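Local coordinates for geranyltranstransferase (Enterococcus faecalis, PDB 3P8L), which probably catalyses the magnesium-dependent condensation of isopentenyl diphosphate with geranyl diphosphate to give farnesyl diphosphate and diphosphate, at residues A63-E68 with V199-T204; E70-Q75 with S135-S140; A77-M82 with F129-L134. All blocks are in the same frame, centred on the assembly; numbering follows the deposited sequence.

Contact 1 (A63-E68 with V199-T204); sequences AAFQKE and VLANQT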
loop_
_atom_site.group_PDB
_atom_site.type_symbol
_atom_site.label_atom_id
_atom_site.label_comp_id
_atom_site.label_asym_id
_atom_site.label_seq_id
_atom_site.Cartn_x
_atom_site.Cartn_y
_atom_site.Cartn_z
ATOM N N ALA A 63 0.339 -18.796 -19.108
ATOM C CA ALA A 63 0.043 -20.074 -19.773
ATOM C C ALA A 63 -0.145 -19.910 -21.280
ATOM O O ALA A 63 0.396 -20.693 -22.057
ATOM C CB ALA A 63 -1.175 -20.751 -19.156
ATOM N N ALA A 64 -0.902 -18.886 -21.664
ATOM C CA ALA A 64 -1.098 -18.516 -23.066
ATOM C C ALA A 64 0.207 -18.331 -23.868
ATOM O O ALA A 64 0.242 -18.662 -25.048
ATOM C CB ALA A 64 -1.965 -17.279 -23.167
ATOM N N PHE A 65 1.262 -17.823 -23.227
ATOM C CA PHE A 65 2.577 -17.644 -23.880
ATOM C C PHE A 65 3.539 -18.816 -23.659
ATOM O O PHE A 65 4.751 -18.689 -23.881
ATOM C CB PHE A 65 3.247 -16.330 -23.447
ATOM C CG PHE A 65 2.494 -15.105 -23.858
ATOM C CD1 PHE A 65 1.801 -14.362 -22.912
ATOM C CD2 PHE A 65 2.458 -14.699 -25.192
ATOM C CE1 PHE A 65 1.088 -13.238 -23.270
ATOM C CE2 PHE A 65 1.744 -13.568 -25.562
ATOM C CZ PHE A 65 1.054 -12.835 -24.598
ATOM N N GLN A 66 2.979 -19.938 -23.213
ATOM C CA GLN A 66 3.650 -21.225 -23.112
ATOM C C GLN A 66 4.907 -21.200 -22.258
ATOM O O GLN A 66 5.916 -21.819 -22.595
ATOM C CB GLN A 66 3.910 -21.820 -24.510
ATOM C CG GLN A 66 2.628 -22.308 -25.207
ATOM C CD GLN A 66 2.792 -22.527 -26.708
ATOM O OE1 GLN A 66 3.907 -22.584 -27.220
ATOM N NE2 GLN A 66 1.675 -22.652 -27.416
ATOM N N LYS A 67 4.839 -20.461 -21.157
ATOM C CA LYS A 67 5.935 -20.413 -20.199
ATOM C C LYS A 67 5.592 -21.307 -19.017
ATOM O O LYS A 67 4.445 -21.332 -18.572
ATOM C CB LYS A 67 6.168 -18.975 -19.742
ATOM C CG LYS A 67 7.201 -18.823 -18.638
ATOM C CD LYS A 67 7.307 -17.381 -18.195
ATOM C CE LYS A 67 7.239 -17.261 -16.683
ATOM N NZ LYS A 67 8.115 -18.214 -15.968
ATOM N N GLU A 68 6.567 -22.058 -18.519
ATOM C CA GLU A 68 6.338 -22.853 -17.323
ATOM C C GLU A 68 6.250 -21.929 -16.103
ATOM O O GLU A 68 7.045 -20.997 -15.981
ATOM C CB GLU A 68 7.450 -23.881 -17.135
ATOM C CG GLU A 68 7.102 -24.967 -16.123
ATOM C CD GLU A 68 8.261 -25.900 -15.834
ATOM O OE1 GLU A 68 8.007 -26.979 -15.257
ATOM O OE2 GLU A 68 9.418 -25.560 -16.174
ATOM N N VAL A 199 4.643 -9.249 -18.863
ATOM C CA VAL A 199 5.971 -8.944 -18.350
ATOM C C VAL A 199 6.643 -10.214 -17.835
ATOM O O VAL A 199 7.835 -10.458 -18.087
ATOM C CB VAL A 199 5.881 -7.855 -17.247
ATOM C CG1 VAL A 199 7.178 -7.704 -16.481
ATOM C CG2 VAL A 199 5.464 -6.533 -17.854
ATOM N N LEU A 200 5.862 -11.032 -17.132
ATOM C CA LEU A 200 6.332 -12.318 -16.639
ATOM C C LEU A 200 6.740 -13.251 -17.778
ATOM O O LEU A 200 7.641 -14.068 -17.606
ATOM C CB LEU A 200 5.274 -12.989 -15.739
ATOM C CG LEU A 200 4.972 -12.266 -14.410
ATOM C CD1 LEU A 200 3.722 -12.839 -13.728
ATOM C CD2 LEU A 200 6.151 -12.311 -13.477
ATOM N N ALA A 201 6.076 -13.115 -18.928
ATOM C CA ALA A 201 6.343 -13.968 -20.079
ATOM C C ALA A 201 7.325 -13.339 -21.084
ATOM O O ALA A 201 7.497 -13.861 -22.195
ATOM C CB ALA A 201 5.038 -14.335 -20.765
ATOM N N ASN A 202 7.943 -12.222 -20.687
ATOM C CA ASN A 202 8.918 -11.489 -21.509
ATOM C C ASN A 202 8.441 -11.015 -22.878
ATOM O O ASN A 202 9.203 -11.030 -23.844
ATOM C CB ASN A 202 10.231 -12.272 -21.650
ATOM C CG ASN A 202 11.401 -11.549 -21.022
ATOM O OD1 ASN A 202 11.952 -12.001 -20.019
ATOM N ND2 ASN A 202 11.781 -10.411 -21.602
ATOM N N GLN A 203 7.186 -10.588 -22.949
ATOM C CA GLN A 203 6.602 -10.092 -24.184
ATOM C C GLN A 203 7.006 -8.656 -24.478
ATOM O O GLN A 203 7.467 -7.935 -23.583
ATOM C CB GLN A 203 5.087 -10.217 -24.131
ATOM C CG GLN A 203 4.620 -11.658 -24.024
ATOM C CD GLN A 203 5.101 -12.506 -25.192
ATOM O OE1 GLN A 203 4.724 -12.276 -26.338
ATOM N NE2 GLN A 203 5.910 -13.500 -24.900
ATOM N N THR A 204 6.821 -8.241 -25.730
ATOM C CA THR A 204 7.254 -6.918 -26.157
ATOM C C THR A 204 6.226 -5.889 -25.735
ATOM O O THR A 204 5.107 -6.239 -25.339
ATOM C CB THR A 204 7.474 -6.822 -27.701
ATOM O OG1 THR A 204 6.234 -7.057 -28.386
ATOM C CG2 THR A 204 8.532 -7.827 -28.171
#
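Lys67 NZ is gripped from several sides while the carbon chain behind it lies against Leu200 and Ala201. The ammonium group gives a hydrogen bond to Glu68 O (NZ to O 3.0 Å), meeting the carbonyl nearly head-on at a C=O...N angle of 160°; Glu70 OE2 adds a salt bridge, and Asp73 a longer, weaker ion pair. The lysine chain is extended to CD, which rests on CA of Ala201, and the bend at chi3 (131°) lays CE 3.3 Å from Leu200 O. Phe65 makes the second half of the contact. The amide of Gln203 is stacked over one face of its ring, the two planes only 16° apart. Gln203 CG sits 3.7 Å from the ring centroid as a CH-pi contact, and OE1 reaches outward to Phe65 CE2 at 3.3 Å. The amide is held in place by its own NE2, which bonds Ala201 O (3.2 Å) from above the carbonyl plane. Beside the stack, the CB atoms of Phe65 and Ala201 pack 3.8 Å apart. Val207 and Leu211 of helix 205-230 also touch Phe65. Helices 53-64 and 175-200 of the all-helical isoprenoid synthase fold both finish here, the latter in a Schellman motif with Asn202 at the C-prime position, its phi positive.

Contact 2 (E70-Q75 with S135-S140); sequences ETQDYQ and SQLGLS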
loop_
_atom_site.group_PDB
_atom_site.type_symbol
_atom_site.label_atom_id
_atom_site.label_comp_id
_atom_site.label_asym_id
_atom_site.label_seq_id
_atom_site.Cartn_x
_atom_site.Cartn_y
_atom_site.Cartn_z
ATOM N N GLU A 70 6.658 -20.322 -12.583
ATOM C CA GLU A 70 7.707 -20.242 -11.574
ATOM C C GLU A 70 7.179 -19.491 -10.362
ATOM O O GLU A 70 6.165 -18.802 -10.463
ATOM C CB GLU A 70 8.913 -19.482 -12.115
ATOM C CG GLU A 70 9.546 -20.047 -13.367
ATOM C CD GLU A 70 10.703 -19.198 -13.810
ATOM O OE1 GLU A 70 11.758 -19.263 -13.151
ATOM O OE2 GLU A 70 10.551 -18.447 -14.797
ATOM N N THR A 71 7.881 -19.644 -9.237
ATOM C CA THR A 71 7.642 -18.927 -7.979
ATOM C C THR A 71 7.162 -17.470 -8.133
ATOM O O THR A 71 6.115 -17.095 -7.572
ATOM C CB THR A 71 8.913 -18.992 -7.087
ATOM O OG1 THR A 71 9.317 -20.359 -6.966
ATOM C CG2 THR A 71 8.656 -18.433 -5.695
ATOM N N GLN A 72 7.896 -16.672 -8.905
ATOM C CA GLN A 72 7.582 -15.245 -9.088
ATOM C C GLN A 72 6.241 -14.962 -9.746
ATOM O O GLN A 72 5.651 -13.899 -9.504
ATOM C CB GLN A 72 8.681 -14.498 -9.853
ATOM C CG GLN A 72 8.939 -15.000 -11.272
ATOM C CD GLN A 72 10.094 -15.981 -11.335
ATOM O OE1 GLN A 72 10.208 -16.900 -10.513
ATOM N NE2 GLN A 72 10.972 -15.783 -12.312
ATOM N N ASP A 73 5.763 -15.894 -10.571
ATOM C CA ASP A 73 4.433 -15.786 -11.174
ATOM C C ASP A 73 3.366 -15.899 -10.091
ATOM O O ASP A 73 2.435 -15.100 -10.069
ATOM C CB ASP A 73 4.185 -16.837 -12.260
ATOM C CG ASP A 73 5.288 -16.856 -13.328
ATOM O OD1 ASP A 73 5.599 -17.944 -13.846
ATOM O OD2 ASP A 73 5.844 -15.790 -13.636
ATOM N N TYR A 74 3.529 -16.874 -9.199
ATOM C CA TYR A 74 2.627 -17.056 -8.067
ATOM C C TYR A 74 2.712 -15.908 -7.080
ATOM O O TYR A 74 1.692 -15.526 -6.512
ATOM C CB TYR A 74 2.870 -18.382 -7.343
ATOM C CG TYR A 74 2.652 -19.599 -8.225
ATOM C CD1 TYR A 74 1.378 -19.947 -8.660
ATOM C CD2 TYR A 74 3.733 -20.400 -8.628
ATOM C CE1 TYR A 74 1.169 -21.061 -9.482
ATOM C CE2 TYR A 74 3.542 -21.514 -9.455
ATOM C CZ TYR A 74 2.259 -21.829 -9.875
ATOM O OH TYR A 74 2.050 -22.920 -10.660
ATOM N N GLN A 75 3.919 -15.372 -6.887
ATOM C CA GLN A 75 4.147 -14.217 -6.036
ATOM C C GLN A 75 3.439 -12.969 -6.547
ATOM O O GLN A 75 2.782 -12.279 -5.755
ATOM C CB GLN A 75 5.646 -13.974 -5.810
ATOM C CG GLN A 75 6.252 -15.047 -4.904
ATOM C CD GLN A 75 7.754 -14.953 -4.775
ATOM O OE1 GLN A 75 8.447 -14.613 -5.729
ATOM N NE2 GLN A 75 8.262 -15.249 -3.587
ATOM N N SER A 135 9.913 -10.521 -3.901
ATOM C CA SER A 135 9.648 -11.633 -4.821
ATOM C C SER A 135 10.869 -12.069 -5.641
ATOM O O SER A 135 11.893 -11.393 -5.663
ATOM C CB SER A 135 8.485 -11.290 -5.758
ATOM O OG SER A 135 8.835 -10.265 -6.665
ATOM N N GLN A 136 10.737 -13.194 -6.334
ATOM C CA GLN A 136 11.820 -13.755 -7.141
ATOM C C GLN A 136 12.081 -13.022 -8.464
ATOM O O GLN A 136 12.852 -13.502 -9.284
ATOM C CB GLN A 136 11.516 -15.225 -7.435
ATOM C CG GLN A 136 12.655 -16.158 -7.132
ATOM C CD GLN A 136 12.547 -16.733 -5.752
ATOM O OE1 GLN A 136 12.171 -17.893 -5.584
ATOM N NE2 GLN A 136 12.866 -15.927 -4.745
ATOM N N LEU A 137 11.428 -11.879 -8.681
ATOM C CA LEU A 137 11.633 -11.073 -9.887
ATOM C C LEU A 137 13.000 -10.415 -9.894
ATOM O O LEU A 137 13.513 -10.040 -8.836
ATOM C CB LEU A 137 10.588 -9.959 -9.973
ATOM C CG LEU A 137 9.131 -10.331 -10.223
ATOM C CD1 LEU A 137 8.279 -9.085 -10.192
ATOM C CD2 LEU A 137 9.021 -11.045 -11.560
ATOM N N GLY A 138 13.563 -10.245 -11.089
ATOM C CA GLY A 138 14.785 -9.463 -11.256
ATOM C C GLY A 138 14.501 -7.978 -11.111
ATOM O O GLY A 138 13.356 -7.545 -11.251
ATOM N N LEU A 139 15.555 -7.199 -10.878
ATOM C CA LEU A 139 15.443 -5.814 -10.419
ATOM C C LEU A 139 14.571 -4.891 -11.255
ATOM O O LEU A 139 13.747 -4.153 -10.700
ATOM C CB LEU A 139 16.830 -5.187 -10.196
ATOM C CG LEU A 139 17.682 -5.691 -9.024
ATOM C CD1 LEU A 139 19.129 -5.183 -9.162
ATOM C CD2 LEU A 139 17.115 -5.255 -7.677
ATOM N N SER A 140 14.721 -4.937 -12.575
ATOM C CA SER A 140 13.975 -4.011 -13.434
ATOM C C SER A 140 12.513 -4.407 -13.617
ATOM O O SER A 140 11.643 -3.537 -13.748
ATOM C CB SER A 140 14.649 -3.861 -14.798
ATOM O OG SER A 140 14.685 -5.106 -15.464
#
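Gln75 sets CG anti to its carbonyl carbon (chi1 -71°) and runs on extended to CD (chi2 173°), which carries its amide across to the backbone of Ser135 and Gln136. Gln72 instead has CG between its backbone N and carbonyl carbon (chi1 61°) and is bent at chi2, and its chain crosses that of Gln136 at about a right angle. Gln75 OE1 accepts the one hydrogen bond between the segments, from Gln136 N at 2.8 Å, with the donor tilted modestly from the carbonyl plane. The same oxygen lies 3.3 Å from Ser135 CB, so the amide oxygen also packs against the linker. The segments are the start of helix 71-92 and the linker between helices 114-133 and 139-153, which meet in the all-helical isoprenoid synthase fold. Glu70 takes the N-cap position of the first helix, and its N bonds Asp73 OD1 at 2.9 Å. Gln72 touches two residues of the linker: its OE1 approaches Gln136 CB to 3.7 Å, and its CB meets Leu137 CD2 at 3.9 Å. Further out, Thr71 CG2 touches Gln136 OE1 at 3.6 Å. Leu137 also packs on Leu200 and Leu145, while Ser135 OG bonds back to Leu132 O. Gly138 is the N-cap of helix 139-153, and the next residue, Leu139, packs on Val143 of the second subunit.

Contact 3 (A77-M82 with F129-L134); sequences AASLEM and FQLLSL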
loop_
_atom_site.group_PDB
_atom_site.type_symbol
_atom_site.label_atom_id
_atom_site.label_comp_id
_atom_site.label_asym_id
_atom_site.label_seq_id
_atom_site.Cartn_x
_atom_site.Cartn_y
_atom_site.Cartn_z
ATOM N N ALA A 77 0.853 -12.988 -8.642
ATOM C CA ALA A 77 -0.562 -13.315 -8.571
ATOM C C ALA A 77 -1.095 -13.073 -7.142
ATOM O O ALA A 77 -2.159 -12.509 -6.977
ATOM C CB ALA A 77 -0.836 -14.768 -9.029
ATOM N N ALA A 78 -0.300 -13.457 -6.146
ATOM C CA ALA A 78 -0.639 -13.325 -4.737
ATOM C C ALA A 78 -0.703 -11.864 -4.270
ATOM O O ALA A 78 -1.644 -11.479 -3.556
ATOM C CB ALA A 78 0.344 -14.150 -3.899
ATOM N N SER A 79 0.278 -11.066 -4.702
ATOM C CA SER A 79 0.315 -9.627 -4.424
ATOM C C SER A 79 -0.942 -8.927 -4.953
ATOM O O SER A 79 -1.579 -8.140 -4.235
ATOM C CB SER A 79 1.569 -8.992 -5.032
ATOM O OG SER A 79 2.725 -9.348 -4.297
ATOM N N LEU A 80 -1.316 -9.233 -6.194
ATOM C CA LEU A 80 -2.543 -8.679 -6.779
ATOM C C LEU A 80 -3.815 -9.092 -6.018
ATOM O O LEU A 80 -4.703 -8.251 -5.743
ATOM C CB LEU A 80 -2.643 -9.071 -8.259
ATOM C CG LEU A 80 -3.861 -8.616 -9.051
ATOM C CD1 LEU A 80 -3.974 -7.104 -9.059
ATOM C CD2 LEU A 80 -3.830 -9.181 -10.493
ATOM N N GLU A 81 -3.901 -10.376 -5.652
ATOM C CA GLU A 81 -5.049 -10.851 -4.896
ATOM C C GLU A 81 -5.118 -10.247 -3.470
ATOM O O GLU A 81 -6.221 -10.055 -2.942
ATOM C CB GLU A 81 -5.120 -12.377 -4.889
ATOM C CG GLU A 81 -6.407 -12.956 -4.300
ATOM C CD GLU A 81 -7.696 -12.597 -5.075
ATOM O OE1 GLU A 81 -7.695 -11.855 -6.098
ATOM O OE2 GLU A 81 -8.739 -13.081 -4.633
ATOM N N MET A 82 -3.958 -9.904 -2.903
ATOM C CA MET A 82 -3.853 -9.167 -1.635
ATOM C C MET A 82 -4.455 -7.762 -1.733
ATOM O O MET A 82 -5.183 -7.335 -0.816
ATOM C CB MET A 82 -2.412 -9.157 -1.073
ATOM C CG MET A 82 -1.881 -10.579 -0.605
ATOM S SD MET A 82 -0.097 -10.614 -0.208
ATOM C CE MET A 82 -0.071 -9.662 1.313
ATOM N N PHE A 129 2.641 -4.877 -1.589
ATOM C CA PHE A 129 3.889 -4.237 -1.996
ATOM C C PHE A 129 5.084 -4.902 -1.340
ATOM O O PHE A 129 6.105 -5.076 -1.993
ATOM C CB PHE A 129 3.857 -2.709 -1.796
ATOM C CG PHE A 129 2.963 -2.025 -2.796
ATOM C CD1 PHE A 129 3.381 -1.839 -4.111
ATOM C CD2 PHE A 129 1.678 -1.675 -2.461
ATOM C CE1 PHE A 129 2.552 -1.262 -5.048
ATOM C CE2 PHE A 129 0.829 -1.091 -3.395
ATOM C CZ PHE A 129 1.262 -0.891 -4.686
ATOM N N GLN A 130 4.958 -5.326 -0.082
ATOM C CA GLN A 130 6.088 -6.024 0.537
ATOM C C GLN A 130 6.439 -7.340 -0.171
ATOM O O GLN A 130 7.611 -7.575 -0.511
ATOM C CB GLN A 130 5.885 -6.271 2.032
ATOM C CG GLN A 130 7.156 -6.786 2.709
ATOM C CD GLN A 130 7.056 -6.891 4.221
ATOM O OE1 GLN A 130 5.967 -6.912 4.793
ATOM N NE2 GLN A 130 8.202 -6.970 4.877
ATOM N N LEU A 131 5.426 -8.181 -0.391
ATOM C CA LEU A 131 5.614 -9.434 -1.114
ATOM C C LEU A 131 6.275 -9.223 -2.485
ATOM O O LEU A 131 7.286 -9.870 -2.785
ATOM C CB LEU A 131 4.297 -10.225 -1.243
ATOM C CG LEU A 131 4.412 -11.512 -2.096
ATOM C CD1 LEU A 131 5.413 -12.530 -1.505
ATOM C CD2 LEU A 131 3.041 -12.155 -2.327
ATOM N N LEU A 132 5.725 -8.318 -3.285
ATOM C CA LEU A 132 6.288 -7.965 -4.582
ATOM C C LEU A 132 7.762 -7.480 -4.522
ATOM O O LEU A 132 8.594 -7.893 -5.352
ATOM C CB LEU A 132 5.385 -6.955 -5.296
ATOM C CG LEU A 132 5.532 -6.746 -6.806
ATOM C CD1 LEU A 132 5.479 -8.087 -7.573
ATOM C CD2 LEU A 132 4.430 -5.823 -7.315
ATOM N N SER A 133 8.077 -6.666 -3.513
ATOM C CA SER A 133 9.449 -6.181 -3.245
ATOM C C SER A 133 10.436 -7.293 -2.868
ATOM O O SER A 133 11.642 -7.210 -3.185
ATOM C CB SER A 133 9.433 -5.091 -2.161
ATOM O OG SER A 133 9.401 -5.650 -0.867
ATOM N N LEU A 134 9.918 -8.333 -2.214
ATOM C CA LEU A 134 10.706 -9.489 -1.813
ATOM C C LEU A 134 10.607 -10.690 -2.778
ATOM O O LEU A 134 11.129 -11.757 -2.479
ATOM C CB LEU A 134 10.289 -9.934 -0.406
ATOM C CG LEU A 134 10.664 -8.989 0.738
ATOM C CD1 LEU A 134 9.833 -9.305 1.962
ATOM C CD2 LEU A 134 12.177 -9.053 1.060
#
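Helix segments 77-82 and 129-133 run almost antiparallel, at 169°, with their axes 8.7 Å apart and Ser79 facing Leu132 at a CA-CA distance of 6.2 Å. This is antiparallel helix pairing within the all-helical isoprenoid synthase fold, between helices 71-92 and 114-133. Leu131 carries most of the apolar packing: chi1 176° sets CG anti to the backbone N, and from there the CD2 branch touches Ala78 CB at 3.7 Å. The Met82 side chain crosses that leucine at about a right angle, SD to CD2 4.1 Å. Met25 of helix 13-31 packs on both Ala78 and Met82, while on the second helix Leu132 turns to Met146 and Leu149 of helix 139-153. Phe129 points away from this pairing, and its ring meets Phe129 of the second subunit with the planes nearly parallel. In the conformer given, one of two deposited, Ser79 OG hydrogen-bonds Ala128 O of the second helix. Near the end of that helix, Ser133 OG bonds back to Gln130 O at 2.7 Å, an oxygen that also accepts from Leu134 N.

In the fold
Helix 71-92 joins two of the contacts: its first turn serves contact 2 and the turns that follow serve contact 3, the two centres about 10 Å apart. Their second segments also adjoin: 129-134 ends helix 114-133 and runs straight into 135-140, the linker that leads into helix 139-153. The centre of contact 1 lies about 13 Å from that of contact 2 and about 19 Å from that of contact 3. Leu200 CD2 connects contact 1 to contact 2, packing on Asp73 OD2 at 3.5 Å. Along the chain the pairings enclose one another, contact 3 innermost and contact 1 outermost. Contacts 1 and 2 join helix ends and linkers at one end of the bundle, with contact 3 just inside it.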